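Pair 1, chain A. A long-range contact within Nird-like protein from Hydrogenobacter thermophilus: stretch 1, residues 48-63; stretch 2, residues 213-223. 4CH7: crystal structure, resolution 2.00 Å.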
# COMPACT_ATOMS: atom_id res chain seq x y z
N GLY A 48 13.18 3.55 15.47
CA GLY A 48 11.91 3.05 14.98
C GLY A 48 10.64 3.85 15.21
O GLY A 48 9.55 3.27 15.29
N ILE A 49 10.75 5.18 15.32
CA ILE A 49 9.56 6.03 15.31
C ILE A 49 9.30 6.43 13.87
O ILE A 49 8.16 6.68 13.46
CB ILE A 49 9.70 7.25 16.24
CG1 ILE A 49 8.41 7.45 17.04
CG2 ILE A 49 10.04 8.51 15.47
CD1 ILE A 49 7.99 6.22 17.82
N VAL A 50 10.39 6.49 13.11
CA VAL A 50 10.34 6.38 11.66
C VAL A 50 11.26 5.19 11.42
O VAL A 50 12.27 5.05 12.09
CB VAL A 50 10.83 7.67 10.95
CG1 VAL A 50 9.94 8.85 11.32
CG2 VAL A 50 12.27 7.98 11.29
N ARG A 51 10.89 4.29 10.52
CA ARG A 51 11.70 3.08 10.35
C ARG A 51 12.39 3.08 9.01
O ARG A 51 13.26 2.24 8.74
CB ARG A 51 10.83 1.83 10.50
CG ARG A 51 10.60 1.39 11.93
CD ARG A 51 9.12 1.18 12.20
NE ARG A 51 8.43 2.44 12.45
CZ ARG A 51 7.21 2.73 11.99
NH1 ARG A 51 6.56 1.85 11.25
NH2 ARG A 51 6.65 3.90 12.27
N HIS A 52 12.02 4.03 8.17
CA HIS A 52 12.50 4.05 6.81
C HIS A 52 12.41 5.45 6.23
O HIS A 52 11.87 6.37 6.86
CB HIS A 52 11.67 3.09 5.96
CG HIS A 52 12.46 2.35 4.93
ND1 HIS A 52 12.23 2.49 3.58
CD2 HIS A 52 13.47 1.46 5.05
CE1 HIS A 52 13.07 1.72 2.91
NE2 HIS A 52 13.83 1.08 3.78
N ILE A 53 12.96 5.60 5.04
CA ILE A 53 12.89 6.84 4.28
C ILE A 53 13.09 6.45 2.82
O ILE A 53 14.10 5.84 2.47
CB ILE A 53 13.95 7.85 4.77
CG1 ILE A 53 14.04 9.05 3.83
CG2 ILE A 53 15.31 7.18 4.94
CD1 ILE A 53 14.60 10.28 4.52
N ALA A 54 12.12 6.78 1.98
CA ALA A 54 12.07 6.21 0.64
C ALA A 54 11.16 7.00 -0.28
O ALA A 54 10.32 7.76 0.18
CB ALA A 54 11.60 4.76 0.71
N PRO A 55 11.35 6.82 -1.59
CA PRO A 55 10.38 7.35 -2.56
C PRO A 55 9.05 6.63 -2.41
O PRO A 55 9.04 5.44 -2.07
CB PRO A 55 11.00 6.98 -3.90
CG PRO A 55 12.47 6.85 -3.63
CD PRO A 55 12.56 6.28 -2.25
N ILE A 56 7.95 7.34 -2.64
CA ILE A 56 6.64 6.70 -2.68
C ILE A 56 6.11 6.80 -4.11
O ILE A 56 5.88 7.90 -4.62
CB ILE A 56 5.64 7.32 -1.67
CG1 ILE A 56 5.91 6.81 -0.25
CG2 ILE A 56 4.21 6.96 -2.04
CD1 ILE A 56 7.10 7.45 0.43
N TYR A 57 5.93 5.65 -4.75
CA TYR A 57 5.45 5.61 -6.13
C TYR A 57 3.96 5.28 -6.17
O TYR A 57 3.47 4.52 -5.33
CB TYR A 57 6.23 4.58 -6.94
CG TYR A 57 7.66 4.99 -7.24
CD1 TYR A 57 7.94 5.82 -8.31
CD2 TYR A 57 8.72 4.54 -6.47
CE1 TYR A 57 9.23 6.21 -8.60
CE2 TYR A 57 10.02 4.91 -6.75
CZ TYR A 57 10.27 5.75 -7.82
OH TYR A 57 11.56 6.13 -8.10
N ASP A 58 3.24 5.86 -7.12
CA ASP A 58 1.82 5.56 -7.29
C ASP A 58 1.66 4.23 -8.02
O ASP A 58 2.10 4.09 -9.16
CB ASP A 58 1.11 6.68 -8.04
CG ASP A 58 -0.38 6.45 -8.16
OD1 ASP A 58 -0.79 5.67 -9.04
OD2 ASP A 58 -1.14 7.05 -7.38
N SER A 59 1.02 3.27 -7.35
CA SER A 59 0.88 1.91 -7.87
C SER A 59 0.33 1.84 -9.30
O SER A 59 0.95 1.23 -10.17
CB SER A 59 0.00 1.08 -6.93
OG SER A 59 -0.19 -0.23 -7.42
N ARG A 60 -0.83 2.46 -9.53
CA ARG A 60 -1.47 2.38 -10.84
C ARG A 60 -0.75 3.20 -11.92
O ARG A 60 -0.79 2.85 -13.10
CB ARG A 60 -2.95 2.75 -10.76
CG ARG A 60 -3.26 4.08 -10.09
CD ARG A 60 -4.71 4.48 -10.29
NE ARG A 60 -5.03 4.67 -11.70
CZ ARG A 60 -4.91 5.82 -12.35
NH1 ARG A 60 -4.48 6.90 -11.71
NH2 ARG A 60 -5.21 5.90 -13.64
N LEU A 61 -0.11 4.29 -11.51
CA LEU A 61 0.64 5.13 -12.45
C LEU A 61 1.93 4.43 -12.90
O LEU A 61 2.50 4.78 -13.94
CB LEU A 61 0.92 6.51 -11.86
CG LEU A 61 -0.34 7.37 -11.74
CD1 LEU A 61 -0.09 8.68 -11.02
CD2 LEU A 61 -0.93 7.62 -13.11
N LEU A 62 2.36 3.44 -12.13
CA LEU A 62 3.45 2.57 -12.54
C LEU A 62 2.94 1.58 -13.58
O LEU A 62 3.73 1.01 -14.34
CB LEU A 62 4.02 1.80 -11.34
CG LEU A 62 4.78 2.60 -10.27
CD1 LEU A 62 5.18 1.72 -9.10
CD2 LEU A 62 6.00 3.26 -10.88
N GLY A 63 1.63 1.38 -13.61
CA GLY A 63 1.03 0.42 -14.52
C GLY A 63 0.60 -0.83 -13.79
O GLY A 63 0.18 -1.81 -14.40
N GLU A 213 6.01 15.09 -11.71
CA GLU A 213 5.06 15.93 -12.43
C GLU A 213 3.88 15.10 -12.92
O GLU A 213 2.74 15.56 -12.95
CB GLU A 213 5.74 16.60 -13.63
CG GLU A 213 6.90 17.52 -13.28
CD GLU A 213 7.88 17.68 -14.43
OE1 GLU A 213 7.47 17.47 -15.59
OE2 GLU A 213 9.05 18.01 -14.16
N ARG A 214 4.17 13.85 -13.29
CA ARG A 214 3.15 12.94 -13.79
C ARG A 214 2.43 12.22 -12.66
O ARG A 214 1.44 11.51 -12.90
CB ARG A 214 3.78 11.92 -14.75
CG ARG A 214 4.25 12.52 -16.07
CD ARG A 214 5.29 11.64 -16.74
NE ARG A 214 4.87 10.25 -16.82
CZ ARG A 214 5.65 9.25 -17.22
NH1 ARG A 214 6.90 9.48 -17.59
NH2 ARG A 214 5.18 8.01 -17.26
N GLY A 215 2.90 12.39 -11.44
CA GLY A 215 2.27 11.76 -10.29
C GLY A 215 2.72 10.33 -10.06
O GLY A 215 2.31 9.69 -9.09
N VAL A 216 3.55 9.82 -10.97
CA VAL A 216 4.12 8.48 -10.84
C VAL A 216 4.94 8.42 -9.56
O VAL A 216 4.89 7.44 -8.81
CB VAL A 216 5.01 8.13 -12.04
CG1 VAL A 216 5.48 6.68 -11.95
CG2 VAL A 216 4.27 8.37 -13.34
N LEU A 217 5.71 9.48 -9.33
CA LEU A 217 6.42 9.65 -8.07
C LEU A 217 5.63 10.61 -7.19
O LEU A 217 5.48 11.79 -7.53
CB LEU A 217 7.83 10.20 -8.30
CG LEU A 217 8.70 10.43 -7.06
CD1 LEU A 217 8.86 9.13 -6.29
CD2 LEU A 217 10.05 11.00 -7.43
N ARG A 218 5.11 10.11 -6.07
CA ARG A 218 4.36 10.95 -5.15
C ARG A 218 5.28 11.89 -4.39
O ARG A 218 5.09 13.11 -4.40
CB ARG A 218 3.57 10.10 -4.15
CG ARG A 218 2.28 9.50 -4.69
CD ARG A 218 1.52 8.81 -3.58
NE ARG A 218 0.26 8.23 -4.04
CZ ARG A 218 -0.07 6.95 -3.90
NH1 ARG A 218 0.77 6.11 -3.31
NH2 ARG A 218 -1.23 6.51 -4.35
N ARG A 219 6.27 11.30 -3.73
CA ARG A 219 7.18 12.04 -2.87
C ARG A 219 8.30 11.13 -2.38
O ARG A 219 8.23 9.91 -2.54
CB ARG A 219 6.42 12.59 -1.66
CG ARG A 219 5.79 11.51 -0.82
CD ARG A 219 4.50 11.99 -0.16
NE ARG A 219 4.73 13.05 0.81
CZ ARG A 219 5.05 12.83 2.08
NH1 ARG A 219 5.18 11.59 2.53
NH2 ARG A 219 5.24 13.85 2.90
N ILE A 220 9.32 11.74 -1.79
CA ILE A 220 10.35 10.99 -1.09
C ILE A 220 10.31 11.43 0.37
O ILE A 220 10.54 12.60 0.67
CB ILE A 220 11.75 11.27 -1.67
CG1 ILE A 220 11.80 10.83 -3.13
CG2 ILE A 220 12.82 10.56 -0.86
CD1 ILE A 220 13.13 11.09 -3.80
N SER A 221 9.99 10.50 1.27
CA SER A 221 9.84 10.86 2.67
C SER A 221 10.11 9.71 3.63
O SER A 221 10.16 8.55 3.23
CB SER A 221 8.43 11.39 2.93
OG SER A 221 8.23 12.66 2.34
N ALA A 222 10.30 10.06 4.89
CA ALA A 222 10.30 9.08 5.97
C ALA A 222 8.87 8.97 6.47
O ALA A 222 8.13 9.96 6.46
CB ALA A 222 11.22 9.53 7.09
N VAL A 223 8.47 7.78 6.90
CA VAL A 223 7.13 7.56 7.43
C VAL A 223 7.19 6.82 8.76
O VAL A 223 8.26 6.53 9.27
CB VAL A 223 6.24 6.78 6.45
CG1 VAL A 223 4.90 6.46 7.10
CG2 VAL A 223 6.04 7.56 5.17
O HOH W 1 0.42 3.23 -4.54

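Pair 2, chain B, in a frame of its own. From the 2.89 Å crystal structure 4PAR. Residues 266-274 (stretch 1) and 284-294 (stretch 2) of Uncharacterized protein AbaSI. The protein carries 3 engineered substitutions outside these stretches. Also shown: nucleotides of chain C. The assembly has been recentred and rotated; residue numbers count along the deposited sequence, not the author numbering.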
# COMPACT_ATOMS: atom_id res chain seq x y z
N PRO B 266 21.45 -23.55 -26.97
CA PRO B 266 22.69 -22.82 -27.28
C PRO B 266 23.64 -22.74 -26.09
O PRO B 266 23.20 -22.54 -24.96
CB PRO B 266 22.18 -21.43 -27.67
CG PRO B 266 20.91 -21.29 -26.91
CD PRO B 266 20.29 -22.65 -26.91
N GLN B 267 24.93 -22.86 -26.36
CA GLN B 267 25.94 -22.99 -25.32
C GLN B 267 26.35 -21.67 -24.68
O GLN B 267 27.08 -21.66 -23.68
CB GLN B 267 27.17 -23.70 -25.88
CG GLN B 267 26.94 -25.16 -26.16
CD GLN B 267 26.36 -25.88 -24.95
OE1 GLN B 267 25.22 -26.33 -24.97
NE2 GLN B 267 27.16 -26.01 -23.90
N LYS B 268 25.88 -20.56 -25.24
CA LYS B 268 26.18 -19.25 -24.68
C LYS B 268 24.91 -18.45 -24.42
O LYS B 268 23.94 -18.56 -25.17
CB LYS B 268 27.10 -18.46 -25.62
CG LYS B 268 28.52 -18.98 -25.70
CD LYS B 268 29.29 -18.26 -26.79
CE LYS B 268 30.74 -18.69 -26.82
NZ LYS B 268 31.42 -18.37 -25.53
N ARG B 269 24.92 -17.66 -23.35
CA ARG B 269 23.80 -16.76 -23.09
C ARG B 269 24.29 -15.40 -22.63
O ARG B 269 25.08 -15.29 -21.69
CB ARG B 269 22.86 -17.36 -22.03
CG ARG B 269 22.00 -18.51 -22.52
CD ARG B 269 21.03 -18.96 -21.45
NE ARG B 269 20.25 -20.13 -21.86
CZ ARG B 269 19.36 -20.75 -21.09
NH1 ARG B 269 19.13 -20.32 -19.86
NH2 ARG B 269 18.70 -21.80 -21.56
N ILE B 270 23.84 -14.35 -23.32
CA ILE B 270 24.06 -12.99 -22.86
C ILE B 270 22.94 -12.63 -21.88
O ILE B 270 21.75 -12.76 -22.21
CB ILE B 270 24.13 -11.99 -24.04
CG1 ILE B 270 23.71 -10.58 -23.59
CG2 ILE B 270 23.26 -12.47 -25.19
CD1 ILE B 270 22.31 -10.18 -24.05
N VAL B 271 23.31 -12.18 -20.69
CA VAL B 271 22.34 -12.08 -19.60
C VAL B 271 21.96 -10.65 -19.23
O VAL B 271 22.81 -9.77 -19.09
CB VAL B 271 22.87 -12.77 -18.34
CG1 VAL B 271 21.74 -12.99 -17.34
CG2 VAL B 271 23.50 -14.10 -18.70
N PHE B 272 20.65 -10.43 -19.09
CA PHE B 272 20.11 -9.22 -18.48
C PHE B 272 19.17 -9.60 -17.35
O PHE B 272 18.10 -10.16 -17.58
CB PHE B 272 19.38 -8.37 -19.52
CG PHE B 272 20.28 -7.51 -20.36
CD1 PHE B 272 21.05 -8.07 -21.36
CD2 PHE B 272 20.34 -6.15 -20.14
CE1 PHE B 272 21.87 -7.28 -22.14
CE2 PHE B 272 21.16 -5.35 -20.92
CZ PHE B 272 21.93 -5.92 -21.92
N ALA B 273 19.56 -9.29 -16.12
CA ALA B 273 18.78 -9.70 -14.96
C ALA B 273 17.64 -8.73 -14.69
O ALA B 273 17.81 -7.51 -14.80
CB ALA B 273 19.67 -9.81 -13.74
N ARG B 274 16.47 -9.26 -14.35
CA ARG B 274 15.33 -8.42 -14.04
C ARG B 274 15.47 -7.88 -12.62
O ARG B 274 15.49 -8.64 -11.65
CB ARG B 274 14.02 -9.18 -14.18
CG ARG B 274 12.81 -8.45 -13.61
CD ARG B 274 11.53 -9.22 -13.87
NE ARG B 274 10.38 -8.61 -13.22
CZ ARG B 274 9.12 -8.93 -13.49
NH1 ARG B 274 8.86 -9.86 -14.41
NH2 ARG B 274 8.12 -8.34 -12.86
N MET B 284 13.25 -3.44 -14.30
CA MET B 284 14.29 -3.04 -15.25
C MET B 284 15.25 -4.20 -15.51
O MET B 284 15.22 -5.21 -14.80
CB MET B 284 15.07 -1.82 -14.73
CG MET B 284 14.26 -0.55 -14.62
SD MET B 284 15.30 0.91 -14.42
CE MET B 284 16.01 1.04 -16.06
N TYR B 285 16.09 -4.07 -16.53
CA TYR B 285 16.92 -5.19 -16.95
C TYR B 285 18.40 -4.81 -17.05
O TYR B 285 18.80 -3.99 -17.89
CB TYR B 285 16.38 -5.77 -18.27
CG TYR B 285 15.00 -6.35 -18.05
CD1 TYR B 285 13.87 -5.54 -18.10
CD2 TYR B 285 14.83 -7.69 -17.72
CE1 TYR B 285 12.61 -6.05 -17.86
CE2 TYR B 285 13.57 -8.21 -17.49
CZ TYR B 285 12.47 -7.39 -17.56
OH TYR B 285 11.21 -7.90 -17.32
N ARG B 286 19.20 -5.41 -16.17
CA ARG B 286 20.61 -5.07 -16.01
C ARG B 286 21.52 -6.11 -16.65
O ARG B 286 21.40 -7.30 -16.40
CB ARG B 286 20.96 -4.92 -14.53
CG ARG B 286 22.46 -4.99 -14.24
CD ARG B 286 22.76 -4.82 -12.76
NE ARG B 286 22.57 -3.44 -12.32
CZ ARG B 286 23.46 -2.47 -12.50
NH1 ARG B 286 24.61 -2.73 -13.11
NH2 ARG B 286 23.20 -1.25 -12.08
N PHE B 287 22.47 -5.64 -17.45
CA PHE B 287 23.38 -6.54 -18.13
C PHE B 287 24.33 -7.15 -17.11
O PHE B 287 25.06 -6.43 -16.44
CB PHE B 287 24.15 -5.76 -19.20
CG PHE B 287 25.25 -6.54 -19.85
CD1 PHE B 287 24.96 -7.65 -20.64
CD2 PHE B 287 26.57 -6.16 -19.71
CE1 PHE B 287 25.97 -8.35 -21.25
CE2 PHE B 287 27.58 -6.86 -20.32
CZ PHE B 287 27.28 -7.96 -21.09
N MET B 288 24.29 -8.47 -16.97
CA MET B 288 25.21 -9.16 -16.07
C MET B 288 26.48 -9.67 -16.75
O MET B 288 27.48 -9.93 -16.07
CB MET B 288 24.50 -10.33 -15.39
CG MET B 288 23.46 -9.90 -14.37
SD MET B 288 24.13 -8.69 -13.21
CE MET B 288 22.72 -8.43 -12.13
N GLY B 289 26.45 -9.83 -18.06
CA GLY B 289 27.62 -10.32 -18.78
C GLY B 289 27.28 -11.25 -19.93
O GLY B 289 26.11 -11.45 -20.27
N LEU B 290 28.33 -11.85 -20.50
CA LEU B 290 28.19 -12.95 -21.45
C LEU B 290 28.69 -14.24 -20.80
O LEU B 290 29.89 -14.38 -20.51
CB LEU B 290 28.94 -12.68 -22.75
CG LEU B 290 28.88 -13.80 -23.79
CD1 LEU B 290 27.44 -14.18 -24.08
CD2 LEU B 290 29.58 -13.38 -25.07
N TYR B 291 27.76 -15.17 -20.60
CA TYR B 291 27.97 -16.37 -19.80
C TYR B 291 27.99 -17.65 -20.64
O TYR B 291 27.32 -17.74 -21.68
CB TYR B 291 26.87 -16.49 -18.72
CG TYR B 291 27.00 -15.52 -17.56
CD1 TYR B 291 26.87 -14.15 -17.75
CD2 TYR B 291 27.24 -15.99 -16.27
CE1 TYR B 291 26.98 -13.27 -16.69
CE2 TYR B 291 27.35 -15.11 -15.21
CZ TYR B 291 27.22 -13.75 -15.42
OH TYR B 291 27.33 -12.87 -14.37
N GLU B 292 28.75 -18.64 -20.18
CA GLU B 292 28.90 -19.90 -20.89
C GLU B 292 28.54 -21.09 -20.01
O GLU B 292 28.87 -21.13 -18.82
CB GLU B 292 30.33 -20.04 -21.42
CG GLU B 292 30.52 -21.09 -22.49
CD GLU B 292 31.88 -20.99 -23.16
OE1 GLU B 292 31.93 -20.85 -24.40
OE2 GLU B 292 32.90 -21.04 -22.44
N PHE B 293 27.88 -22.08 -20.61
CA PHE B 293 27.34 -23.25 -19.90
C PHE B 293 28.44 -24.26 -19.57
O PHE B 293 29.13 -24.74 -20.47
CB PHE B 293 26.25 -23.89 -20.78
CG PHE B 293 25.90 -25.31 -20.43
CD1 PHE B 293 24.79 -25.59 -19.66
CD2 PHE B 293 26.66 -26.37 -20.91
CE1 PHE B 293 24.47 -26.90 -19.34
CE2 PHE B 293 26.35 -27.67 -20.60
CZ PHE B 293 25.25 -27.94 -19.82
N GLN B 294 28.66 -24.54 -18.28
CA GLN B 294 29.66 -25.54 -17.91
C GLN B 294 29.14 -26.95 -17.53
O GLN B 294 29.91 -27.90 -17.53
CB GLN B 294 30.50 -25.01 -16.73
CG GLN B 294 31.13 -23.65 -16.99
CD GLN B 294 32.64 -23.70 -16.99
OE1 GLN B 294 33.25 -24.30 -16.10
NE2 GLN B 294 33.25 -23.07 -17.98
P DA C 7 8.48 -6.11 -18.64
OP1 DA C 7 9.61 -5.59 -19.44
OP2 DA C 7 8.66 -6.35 -17.19
O5' DA C 7 7.22 -5.14 -18.83
C5' DA C 7 6.87 -4.71 -20.13
C4' DA C 7 5.57 -3.92 -20.10
O4' DA C 7 4.48 -4.78 -19.69
C3' DA C 7 5.56 -2.72 -19.16
O3' DA C 7 5.10 -1.57 -19.86
C2' DA C 7 4.59 -3.14 -18.05
C1' DA C 7 3.66 -4.09 -18.78
N9 DA C 7 3.01 -5.08 -17.92
C8 DA C 7 3.63 -6.01 -17.14
N7 DA C 7 2.81 -6.80 -16.49
C5 DA C 7 1.55 -6.35 -16.87
C6 DA C 7 0.25 -6.77 -16.53
N6 DA C 7 0.01 -7.78 -15.68
N1 DA C 7 -0.79 -6.12 -17.08
C2 DA C 7 -0.53 -5.12 -17.94
N3 DA C 7 0.64 -4.63 -18.34
C4 DA C 7 1.66 -5.30 -17.76
P DG C 6 6.25 -12.63 -16.96
OP1 DG C 6 7.44 -13.48 -16.75
OP2 DG C 6 5.26 -12.47 -15.88
O5' DG C 6 6.75 -11.19 -17.42
C5' DG C 6 7.52 -11.06 -18.61
C4' DG C 6 7.23 -9.75 -19.32
O4' DG C 6 5.84 -9.70 -19.73
C3' DG C 6 7.46 -8.50 -18.48
O3' DG C 6 8.01 -7.49 -19.29
C2' DG C 6 6.06 -8.14 -17.98
C1' DG C 6 5.17 -8.61 -19.12
N9 DG C 6 3.87 -9.09 -18.67
C8 DG C 6 3.63 -10.10 -17.76
N7 DG C 6 2.37 -10.33 -17.55
C5 DG C 6 1.71 -9.44 -18.39
C6 DG C 6 0.33 -9.24 -18.59
O6 DG C 6 -0.61 -9.84 -18.05
N1 DG C 6 0.08 -8.23 -19.52
C2 DG C 6 1.05 -7.51 -20.18
N2 DG C 6 0.62 -6.58 -21.04
N3 DG C 6 2.36 -7.69 -19.99
C4 DG C 6 2.62 -8.67 -19.09

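Both pairs are two antiparallel strands joined by backbone hydrogen bonds and interrupted by a beta bulge. Fourteen central residues superpose with an RMSD of 0.9 Å. The angle between strand directions is 157° in pair 1 and 142° in pair 2. The buried surface is nearly equal, 940 and 936 Å².

The bulge falls at the same place. In pair 1 the register shifts by one between Ile A56 and Tyr A57; in pair 2 it shifts between Val B271 and Phe B272. These positions match. The extra residue is Arg A218 in pair 1 and its match, Met B288, in pair 2. Its amide bonds to the residue before the shift: Arg A218 N to Ile A56 O at 2.8 Å, Met B288 N to Val B271 O at 2.9 Å. The same residue also donates across, Ile A56 N to Arg A219 O at 2.6 Å and Val B271 N to Gly B289 O at 2.9 Å. Beyond the bulge, Asp A58 N reaches Val A216 O at 2.8 Å, and the matching Ala B273 N reaches Arg B286 O at 2.7 Å.

One face holds a similar aromatic contact. Tyr A57 matches Phe B272, and Leu A217 matches Phe B287. In pair 1, Leu A217 CD1 lies over the face of the Tyr A57 ring, 4.0 Å from its centroid. In pair 2, Phe B287 CB takes that role, 3.7 Å from the centroid of the Phe B272 ring. A methyl group and a methylene thus make the same CH-pi contact. The Phe B287 ring adds an oblique contact between Phe B287 CD1 and Phe B272 CE1, at 3.5 Å.

Next along this face, Pro A55 matches Ile B270. Pro A55 CB packs on Leu A217 CD1 at 3.9 Å and on Ile A220 CG1 at 4.0 Å. Ile B270 CG1 meets Phe B287 CE1 at 3.9 Å, and Ile B270 CB meets Leu B290 CD1 at 4.0 Å. The sequence differs, but both solutions are apolar.

At the next matched pair the chemistry changes. Ile A53 CB and Ala A222 CB are 4.0 Å apart, a small apolar contact. Lys B268 and Glu B292 occupy these places, and their ends approach in a salt bridge, with Lys B268 NZ and Glu B292 OE1 2.8 Å apart.

The bulge residue reverses the contrast. In pair 1, Asp A58 OD2 and Arg A218 NH2 form a salt bridge at 3.1 Å. The oxygen lies well out of the guanidinium plane, so charge rather than a directed N-H holds it. In pair 2, Ala B273 CB instead touches Met B288 CE at 3.7 Å.

Arg A219 matches Gly B289. The glycine has a positive phi, and a CB there would clash with Tyr B291 CE1. That ring serves the packing: Tyr B291 CD1 lies 3.5 Å from Val B271 CG2.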